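Local coordinates for methylated-DNA--protein-cysteine methyltransferase (Thermococcus kodakarensis, PDB 1MGT) that repairs O6-methylguanine and O4-methylthymine in DNA by transferring the methyl group irreversibly to one of its own cysteines, inactivating itself in a suicide reaction, at residues Met1-Glu5 with Ser55-Ser61; Gly22-Gly26 with Arg82-Glu87; Lys49-Ser53 with Glu87-Glu93. The contacts are given in a common frame with arbitrary orientation. Residues are numbered along the deposited sequence.

Contact 1 (Met1-Glu5 with Ser55-Ser61)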
loop_
_atom_site.group_PDB
_atom_site.type_symbol
_atom_site.label_atom_id
_atom_site.label_comp_id
_atom_site.label_asym_id
_atom_site.label_seq_id
_atom_site.Cartn_x
_atom_site.Cartn_y
_atom_site.Cartn_z
ATOM N N MET A 1 -2.611 -15.200 8.866
ATOM C CA MET A 1 -1.747 -14.814 10.005
ATOM C C MET A 1 -1.455 -13.296 9.934
ATOM O O MET A 1 -1.600 -12.737 8.837
ATOM C CB MET A 1 -0.429 -15.572 9.964
ATOM C CG MET A 1 -0.558 -17.090 10.227
ATOM S SD MET A 1 1.064 -17.867 9.994
ATOM C CE MET A 1 0.907 -18.393 8.275
ATOM N N LEU A 2 -1.064 -12.732 11.046
ATOM C CA LEU A 2 -0.751 -11.297 11.120
ATOM C C LEU A 2 0.567 -11.066 11.816
ATOM O O LEU A 2 0.887 -11.662 12.870
ATOM C CB LEU A 2 -1.895 -10.623 11.915
ATOM C CG LEU A 2 -1.663 -9.147 12.297
ATOM C CD1 LEU A 2 -1.656 -8.276 11.046
ATOM C CD2 LEU A 2 -2.765 -8.663 13.219
ATOM N N SER A 3 1.396 -10.165 11.278
ATOM C CA SER A 3 2.662 -9.802 11.848
ATOM C C SER A 3 2.641 -8.268 12.015
ATOM O O SER A 3 2.247 -7.606 11.049
ATOM C CB SER A 3 3.899 -10.160 11.034
ATOM O OG SER A 3 4.019 -11.549 10.874
ATOM N N VAL A 4 3.013 -7.810 13.190
ATOM C CA VAL A 4 3.013 -6.366 13.479
ATOM C C VAL A 4 4.372 -5.970 14.033
ATOM O O VAL A 4 4.890 -6.644 14.932
ATOM C CB VAL A 4 1.898 -6.006 14.461
ATOM C CG1 VAL A 4 2.025 -4.591 15.004
ATOM C CG2 VAL A 4 0.517 -6.148 13.799
ATOM N N GLU A 5 4.954 -4.868 13.514
ATOM C CA GLU A 5 6.259 -4.461 14.027
ATOM C C GLU A 5 6.374 -2.934 13.971
ATOM O O GLU A 5 5.768 -2.288 13.120
ATOM C CB GLU A 5 7.385 -5.115 13.220
ATOM C CG GLU A 5 8.763 -4.784 13.723
ATOM C CD GLU A 5 9.890 -5.573 13.107
ATOM O OE1 GLU A 5 9.645 -6.526 12.344
ATOM O OE2 GLU A 5 11.064 -5.201 13.386
ATOM N N SER A 55 -7.017 -14.912 8.795
ATOM C CA SER A 55 -6.774 -15.257 10.167
ATOM C C SER A 55 -5.841 -14.170 10.757
ATOM O O SER A 55 -4.781 -13.973 10.184
ATOM C CB SER A 55 -6.058 -16.619 10.331
ATOM O OG SER A 55 -6.275 -16.953 11.698
ATOM N N LEU A 56 -6.231 -13.548 11.843
ATOM C CA LEU A 56 -5.441 -12.501 12.450
ATOM C C LEU A 56 -4.672 -12.914 13.693
ATOM O O LEU A 56 -4.364 -12.063 14.544
ATOM C CB LEU A 56 -6.262 -11.239 12.671
ATOM C CG LEU A 56 -6.897 -10.631 11.405
ATOM C CD1 LEU A 56 -7.738 -9.434 11.798
ATOM C CD2 LEU A 56 -5.803 -10.215 10.408
ATOM N N ASP A 57 -4.364 -14.200 13.773
ATOM C CA ASP A 57 -3.531 -14.689 14.879
ATOM C C ASP A 57 -2.124 -14.097 14.641
ATOM O O ASP A 57 -1.575 -14.192 13.515
ATOM C CB ASP A 57 -3.422 -16.198 14.868
ATOM C CG ASP A 57 -3.163 -16.818 13.516
ATOM O OD1 ASP A 57 -3.936 -16.574 12.556
ATOM O OD2 ASP A 57 -2.195 -17.575 13.407
ATOM N N VAL A 58 -1.538 -13.543 15.669
ATOM C CA VAL A 58 -0.213 -12.927 15.550
ATOM C C VAL A 58 0.897 -13.941 15.520
ATOM O O VAL A 58 1.061 -14.784 16.402
ATOM C CB VAL A 58 0.013 -11.902 16.677
ATOM C CG1 VAL A 58 1.368 -11.209 16.555
ATOM C CG2 VAL A 58 -1.125 -10.905 16.703
ATOM N N GLN A 59 1.708 -13.878 14.466
ATOM C CA GLN A 59 2.828 -14.760 14.235
ATOM C C GLN A 59 4.056 -13.963 13.763
ATOM O O GLN A 59 3.937 -12.957 13.067
ATOM C CB GLN A 59 2.487 -15.793 13.155
ATOM C CG GLN A 59 1.222 -16.626 13.360
ATOM C CD GLN A 59 1.289 -17.542 14.573
ATOM O OE1 GLN A 59 2.365 -17.846 15.073
ATOM N NE2 GLN A 59 0.140 -17.995 15.081
ATOM N N PRO A 60 5.235 -14.423 14.146
ATOM C CA PRO A 60 6.481 -13.808 13.746
ATOM C C PRO A 60 6.717 -14.020 12.258
ATOM O O PRO A 60 6.365 -15.034 11.642
ATOM C CB PRO A 60 7.567 -14.543 14.531
ATOM C CG PRO A 60 6.860 -15.412 15.513
ATOM C CD PRO A 60 5.467 -15.639 14.978
ATOM N N SER A 61 7.299 -12.982 11.626
ATOM C CA SER A 61 7.595 -13.113 10.204
ATOM C C SER A 61 8.540 -11.957 9.826
ATOM O O SER A 61 8.699 -11.045 10.628
ATOM C CB SER A 61 6.406 -13.197 9.307
ATOM O OG SER A 61 6.055 -11.990 8.682
HETATM O O HOH W 1 4.345 -10.124 14.652
HETATM O O HOH W 2 9.789 -8.357 10.227
#
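Leu2, Met1 and Ser3 carry most of this contact, in which the start of the chain gains a loop partner along its backbone. Leu2 forms a single bridge with Val58 in parallel register: Leu2 N donates to Asp57 O (2.9 Å) and Gln59 N to Leu2 O (2.9 Å), and Val58 CA lies 3.2 Å from the same Leu2 O, a CA-H...O contact. The Leu2 side chain packs against Leu56, CB to CD2 4.2 Å. Met1 N bonds to Ser55 O at 2.8 Å, while Met1 SD rests 3.6 Å from Gln59 CG. Ser3 OG links two groups, receiving from Ser61 OG (3.0 Å) and donating to the backbone carbonyl Gln59 O (2.6 Å). The loop thus bridges, at one residue pair, the edge strand 2-9 of the three-stranded antiparallel sheet in the N-terminal part. Strand 12-20 pairs with Met1, Ser3 and Glu5, Leu2 packs on Ile40 of helix 33-49, and Ser61 OG caps Tyr63 N at the start of helix 63-71.

Contact 2 (Gly22-Gly26 with Arg82-Glu87)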
loop_
_atom_site.group_PDB
_atom_site.type_symbol
_atom_site.label_atom_id
_atom_site.label_comp_id
_atom_site.label_asym_id
_atom_site.label_seq_id
_atom_site.Cartn_x
_atom_site.Cartn_y
_atom_site.Cartn_z
ATOM N N GLY A 22 1.124 -17.714 3.380
ATOM C CA GLY A 22 1.810 -18.296 2.168
ATOM C C GLY A 22 2.469 -17.153 1.386
ATOM O O GLY A 22 3.656 -17.230 1.048
ATOM N N ARG A 23 1.700 -16.139 1.054
ATOM C CA ARG A 23 2.124 -14.931 0.349
ATOM C C ARG A 23 1.355 -13.783 1.038
ATOM O O ARG A 23 0.444 -14.055 1.835
ATOM C CB ARG A 23 1.867 -14.982 -1.139
ATOM C CG ARG A 23 2.981 -15.620 -1.970
ATOM C CD ARG A 23 2.670 -15.453 -3.473
ATOM N NE ARG A 23 1.347 -16.012 -3.736
ATOM C CZ ARG A 23 0.707 -16.096 -4.891
ATOM N NH1 ARG A 23 1.240 -15.637 -6.015
ATOM N NH2 ARG A 23 -0.506 -16.655 -4.933
ATOM N N VAL A 24 1.699 -12.541 0.748
ATOM C CA VAL A 24 1.019 -11.405 1.366
ATOM C C VAL A 24 -0.392 -11.194 0.882
ATOM O O VAL A 24 -0.731 -11.161 -0.293
ATOM C CB VAL A 24 1.871 -10.128 1.171
ATOM C CG1 VAL A 24 1.126 -8.905 1.695
ATOM C CG2 VAL A 24 3.242 -10.280 1.812
ATOM N N GLN A 25 -1.325 -11.006 1.832
ATOM C CA GLN A 25 -2.714 -10.771 1.571
ATOM C C GLN A 25 -3.079 -9.300 1.816
ATOM O O GLN A 25 -4.055 -8.794 1.268
ATOM C CB GLN A 25 -3.584 -11.629 2.536
ATOM C CG GLN A 25 -3.481 -13.130 2.203
ATOM C CD GLN A 25 -4.292 -13.961 3.191
ATOM O OE1 GLN A 25 -4.028 -13.864 4.382
ATOM N NE2 GLN A 25 -5.261 -14.748 2.720
ATOM N N GLY A 26 -2.329 -8.653 2.722
ATOM C CA GLY A 26 -2.696 -7.237 2.982
ATOM C C GLY A 26 -1.635 -6.573 3.828
ATOM O O GLY A 26 -0.907 -7.219 4.602
ATOM N N ARG A 82 6.468 -10.212 -6.397
ATOM C CA ARG A 82 6.390 -11.661 -6.260
ATOM C C ARG A 82 5.912 -12.150 -4.896
ATOM O O ARG A 82 5.510 -13.313 -4.782
ATOM C CB ARG A 82 7.805 -12.236 -6.520
ATOM C CG ARG A 82 8.856 -11.387 -5.843
ATOM C CD ARG A 82 9.436 -11.986 -4.584
ATOM N NE ARG A 82 10.724 -12.635 -4.820
ATOM C CZ ARG A 82 10.983 -13.625 -5.651
ATOM N NH1 ARG A 82 12.233 -14.110 -5.750
ATOM N NH2 ARG A 82 10.044 -14.173 -6.407
ATOM N N GLU A 83 5.961 -11.307 -3.876
ATOM C CA GLU A 83 5.506 -11.698 -2.547
ATOM C C GLU A 83 3.996 -11.511 -2.375
ATOM O O GLU A 83 3.441 -11.996 -1.383
ATOM C CB GLU A 83 6.175 -10.829 -1.481
ATOM C CG GLU A 83 7.670 -10.666 -1.585
ATOM C CD GLU A 83 8.434 -11.853 -1.034
ATOM O OE1 GLU A 83 7.788 -12.837 -0.613
ATOM O OE2 GLU A 83 9.679 -11.785 -1.034
ATOM N N LEU A 84 3.343 -10.815 -3.290
ATOM C CA LEU A 84 1.917 -10.537 -3.202
ATOM C C LEU A 84 1.021 -11.638 -3.696
ATOM O O LEU A 84 1.229 -12.162 -4.793
ATOM C CB LEU A 84 1.595 -9.237 -3.991
ATOM C CG LEU A 84 2.438 -8.029 -3.557
ATOM C CD1 LEU A 84 2.095 -6.803 -4.409
ATOM C CD2 LEU A 84 2.230 -7.710 -2.080
ATOM N N SER A 85 -0.035 -11.978 -2.941
ATOM C CA SER A 85 -0.910 -13.042 -3.420
ATOM C C SER A 85 -1.940 -12.595 -4.428
ATOM O O SER A 85 -2.449 -13.432 -5.197
ATOM C CB SER A 85 -1.675 -13.665 -2.226
ATOM O OG SER A 85 -2.665 -12.715 -1.842
ATOM N N PHE A 86 -2.333 -11.324 -4.459
ATOM C CA PHE A 86 -3.366 -10.799 -5.312
ATOM C C PHE A 86 -4.720 -11.429 -5.005
ATOM O O PHE A 86 -5.622 -11.401 -5.841
ATOM C CB PHE A 86 -3.079 -10.839 -6.826
ATOM C CG PHE A 86 -2.047 -9.763 -7.133
ATOM C CD1 PHE A 86 -0.726 -10.091 -7.288
ATOM C CD2 PHE A 86 -2.468 -8.439 -7.221
ATOM C CE1 PHE A 86 0.236 -9.123 -7.548
ATOM C CE2 PHE A 86 -1.501 -7.476 -7.475
ATOM C CZ PHE A 86 -0.185 -7.806 -7.636
ATOM N N GLU A 87 -4.885 -11.997 -3.802
ATOM C CA GLU A 87 -6.180 -12.567 -3.436
ATOM C C GLU A 87 -7.123 -11.391 -3.159
ATOM O O GLU A 87 -6.686 -10.427 -2.521
ATOM C CB GLU A 87 -6.057 -13.413 -2.147
ATOM C CG GLU A 87 -5.338 -14.732 -2.358
ATOM C CD GLU A 87 -5.123 -15.526 -1.076
ATOM O OE1 GLU A 87 -5.774 -15.291 -0.054
ATOM O OE2 GLU A 87 -4.264 -16.425 -1.045
HETATM O O HOH W 3 -4.432 -9.961 -1.178
#
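One carbonyl, Val24 O, takes two hydrogen bonds from a single residue: Ser85 N and Ser85 OG each lie 2.9 Å from it. The same Ser85 OG accepts from Glu87 N at 3.0 Å, which makes Ser85 to Glu87 an ST turn, with Phe86 in a left-handed conformation (phi 63°, psi 21°). The serine hydroxyl therefore both reinforces the link to Val24 and fixes the turn by which the loop leaves it. On the other side of Leu84, Val24 N donates to Glu83 O at 2.8 Å. Together these bonds make a single bridge of parallel type between Val24 and Leu84, whose CA atoms are 4.7 Å apart. Val24 CB also meets Leu84 CD2 at 4.1 Å, although the CA-to-CB bond of Leu84 points away.

Arg23 lies along the loop before the bridge. Its CB is 3.4 Å from Glu83 O, and one face of its guanidinium rests over Leu84 O and Ser85 CA. At the far end, Gln25 NE2 bonds to Glu87 OE1 at 2.9 Å, and water 3 donates to Gln25 O and Glu87 O, 2.7 Å from each.

Strand 24-30 is an outer strand of the antiparallel sheet, and Gln25 and Gly26 form a classic beta bulge opposite Ile19 of strand 12-20. Tyr63 of helix 63-71 touches both Val24 and Glu83, while Leu84 packs on Tyr135, its side chain about 11 Å from that of the probable nucleophile Cys141. The loop then runs on toward helix 91-103.

Contact 3 (Lys49-Ser53 with Glu87-Glu93); sequences KRGVS and EGVTPFE. With SO4 (sulfate ion), chain D.
Arg50, just beyond helix 33-49, reaches across to the first turn of helix 91-103 with a nearly extended side chain (chi1 m, then t and t, chi4 -169°). Its guanidinium meets the Glu93 carboxylate end-on in a two-pronged salt bridge, Arg50 NH1 to Glu93 OE1 at 2.7 Å and Arg50 NH2 to Glu93 OE2 at 2.8 Å. Arg50 NH1 also donates to Gly88 O at 2.9 Å. Glu93 adopts m and t with chi3 near 0°, so that its OE1 also receives Thr90 N (3.0 Å). In return, Thr90 OG1, on a p rotamer, accepts from Glu93 N at 3.1 Å: a capping box. A sulfate, probably from the crystallisation liquor, bonds to Arg50 NE (O1, 2.9 Å) and Arg50 NH2 (O4, 2.6 Å), and to Arg132.

The backbones come nearest at Arg50 and Gly88, CA to CA 5.3 Å. Val52 (phi/psi -88°/134°), Glu87 (-74°/135°) and Thr90 (-73°/161°) are extended, Arg50 is at -100°/13°, and Pro91-Glu93 are helical. Gly51 (83°/14°) is the C-prime residue of the Schellman motif ending helix 33-49. Gly88 also has positive phi (74°/21°); a CB there would clash with Val52, whose t rotamer sets CG2 3.5 Å from Gly88 N. Glu87 (m, t) has its OE1 3.5 Å from Val52 CG1 and hydrogen-bonded to Gln25 NE2; water 4 joins Glu87 OE1 (3.2 Å) to Ser53 N (2.8 Å).

The ion pair is of the kind to which the hyperthermostability of this protein has been attributed, and joins the residue after helix 33-49 to the first turn of helix 91-103, beside Ala129 of helix 123-131.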
loop_
_atom_site.group_PDB
_atom_site.type_symbol
_atom_site.label_atom_id
_atom_site.label_comp_id
_atom_site.label_asym_id
_atom_site.label_seq_id
_atom_site.Cartn_x
_atom_site.Cartn_y
_atom_site.Cartn_z
ATOM N N LYS A 49 -15.069 -9.664 2.404
ATOM C CA LYS A 49 -16.227 -9.455 1.550
ATOM C C LYS A 49 -15.932 -9.861 0.107
ATOM O O LYS A 49 -16.856 -10.004 -0.719
ATOM C CB LYS A 49 -16.689 -7.991 1.629
ATOM C CG LYS A 49 -17.474 -7.726 2.929
ATOM C CD LYS A 49 -18.960 -7.885 2.671
ATOM C CE LYS A 49 -19.647 -8.776 3.694
ATOM N NZ LYS A 49 -19.430 -8.316 5.092
ATOM N N ARG A 50 -14.662 -10.025 -0.244
ATOM C CA ARG A 50 -14.279 -10.454 -1.584
ATOM C C ARG A 50 -13.943 -11.934 -1.625
ATOM O O ARG A 50 -13.410 -12.451 -2.603
ATOM C CB ARG A 50 -13.158 -9.609 -2.182
ATOM C CG ARG A 50 -13.819 -8.289 -2.706
ATOM C CD ARG A 50 -12.747 -7.522 -3.445
ATOM N NE ARG A 50 -13.299 -6.292 -4.037
ATOM C CZ ARG A 50 -12.499 -5.635 -4.921
ATOM N NH1 ARG A 50 -11.303 -6.117 -5.188
ATOM N NH2 ARG A 50 -12.973 -4.525 -5.466
ATOM N N GLY A 51 -14.313 -12.648 -0.545
ATOM C CA GLY A 51 -14.099 -14.065 -0.446
ATOM C C GLY A 51 -12.765 -14.556 -0.000
ATOM O O GLY A 51 -12.446 -15.752 -0.148
ATOM N N VAL A 52 -11.903 -13.713 0.561
ATOM C CA VAL A 52 -10.591 -14.120 1.015
ATOM C C VAL A 52 -10.661 -14.631 2.465
ATOM O O VAL A 52 -11.318 -13.990 3.277
ATOM C CB VAL A 52 -9.612 -12.916 0.952
ATOM C CG1 VAL A 52 -8.228 -13.338 1.403
ATOM C CG2 VAL A 52 -9.604 -12.395 -0.498
ATOM N N SER A 53 -10.036 -15.758 2.732
ATOM C CA SER A 53 -10.029 -16.316 4.092
ATOM C C SER A 53 -8.861 -15.705 4.861
ATOM O O SER A 53 -7.727 -15.876 4.419
ATOM C CB SER A 53 -9.826 -17.846 3.992
ATOM O OG SER A 53 -11.041 -18.348 3.441
ATOM N N GLU A 87 -4.885 -11.997 -3.802
ATOM C CA GLU A 87 -6.180 -12.567 -3.436
ATOM C C GLU A 87 -7.123 -11.391 -3.159
ATOM O O GLU A 87 -6.686 -10.427 -2.521
ATOM C CB GLU A 87 -6.057 -13.413 -2.147
ATOM C CG GLU A 87 -5.338 -14.732 -2.358
ATOM C CD GLU A 87 -5.123 -15.526 -1.076
ATOM O OE1 GLU A 87 -5.774 -15.291 -0.054
ATOM O OE2 GLU A 87 -4.264 -16.425 -1.045
ATOM N N GLY A 88 -8.342 -11.444 -3.663
ATOM C CA GLY A 88 -9.344 -10.414 -3.498
ATOM C C GLY A 88 -9.042 -9.159 -4.361
ATOM O O GLY A 88 -9.543 -8.093 -4.026
ATOM N N VAL A 89 -8.241 -9.313 -5.389
ATOM C CA VAL A 89 -7.907 -8.146 -6.267
ATOM C C VAL A 89 -8.483 -8.478 -7.648
ATOM O O VAL A 89 -8.233 -9.608 -8.111
ATOM C CB VAL A 89 -6.400 -7.909 -6.316
ATOM C CG1 VAL A 89 -6.010 -6.758 -7.274
ATOM C CG2 VAL A 89 -5.866 -7.534 -4.927
ATOM N N THR A 90 -9.261 -7.596 -8.227
ATOM C CA THR A 90 -9.841 -7.873 -9.568
ATOM C C THR A 90 -8.765 -7.759 -10.637
ATOM O O THR A 90 -7.691 -7.165 -10.460
ATOM C CB THR A 90 -10.986 -6.924 -9.915
ATOM O OG1 THR A 90 -10.494 -5.582 -10.119
ATOM C CG2 THR A 90 -12.089 -6.887 -8.872
ATOM N N PRO A 91 -8.995 -8.344 -11.815
ATOM C CA PRO A 91 -8.048 -8.277 -12.909
ATOM C C PRO A 91 -7.724 -6.810 -13.254
ATOM O O PRO A 91 -6.545 -6.518 -13.509
ATOM C CB PRO A 91 -8.772 -8.977 -14.062
ATOM C CG PRO A 91 -9.745 -9.909 -13.375
ATOM C CD PRO A 91 -10.228 -9.113 -12.173
ATOM N N PHE A 92 -8.700 -5.930 -13.253
ATOM C CA PHE A 92 -8.478 -4.515 -13.551
ATOM C C PHE A 92 -7.569 -3.901 -12.474
ATOM O O PHE A 92 -6.580 -3.241 -12.727
ATOM C CB PHE A 92 -9.762 -3.707 -13.603
ATOM C CG PHE A 92 -9.525 -2.220 -13.677
ATOM C CD1 PHE A 92 -8.948 -1.688 -14.831
ATOM C CD2 PHE A 92 -9.912 -1.367 -12.677
ATOM C CE1 PHE A 92 -8.738 -0.327 -14.926
ATOM C CE2 PHE A 92 -9.696 -0.009 -12.762
ATOM C CZ PHE A 92 -9.104 0.505 -13.895
ATOM N N GLU A 93 -7.960 -4.117 -11.191
ATOM C CA GLU A 93 -7.136 -3.573 -10.112
ATOM C C GLU A 93 -5.713 -4.058 -10.204
ATOM O O GLU A 93 -4.770 -3.287 -10.029
ATOM C CB GLU A 93 -7.756 -3.943 -8.737
ATOM C CG GLU A 93 -9.074 -3.203 -8.496
ATOM C CD GLU A 93 -9.936 -3.875 -7.428
ATOM O OE1 GLU A 93 -9.518 -4.933 -6.901
ATOM O OE2 GLU A 93 -11.020 -3.328 -7.130
HETATM S S SO4 D . -16.006 -3.900 -3.742
HETATM O O1 SO4 D . -15.964 -5.367 -3.455
HETATM O O2 SO4 D . -15.269 -3.148 -2.673
HETATM O O3 SO4 D . -17.436 -3.439 -3.773
HETATM O O4 SO4 D . -15.378 -3.604 -5.071
HETATM O O HOH W 4 -8.466 -16.927 0.739
#

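From the N terminus, the chain opens with the strand that contact 1 later pairs with the loop 55-61, closing a span that holds the other two strands of the sheet and helix 33-49. Before that closure, 22-26 starts the span of contact 2, completed at 82-87, and 49-53 starts that of contact 3, completed at 87-93. Each pair of contacts therefore crosses; none nests. Contacts 1 and 2 each place a single bridge on an outer strand, 2-9 and 24-30, of the same sheet. Contacts 2 and 3 share Glu87 and meet where Gln25 NE2 approaches Ser53 O (3.2 Å), so the N-terminal sheet and helix 33-49 are joined to helix 91-103 of the DNA-binding part.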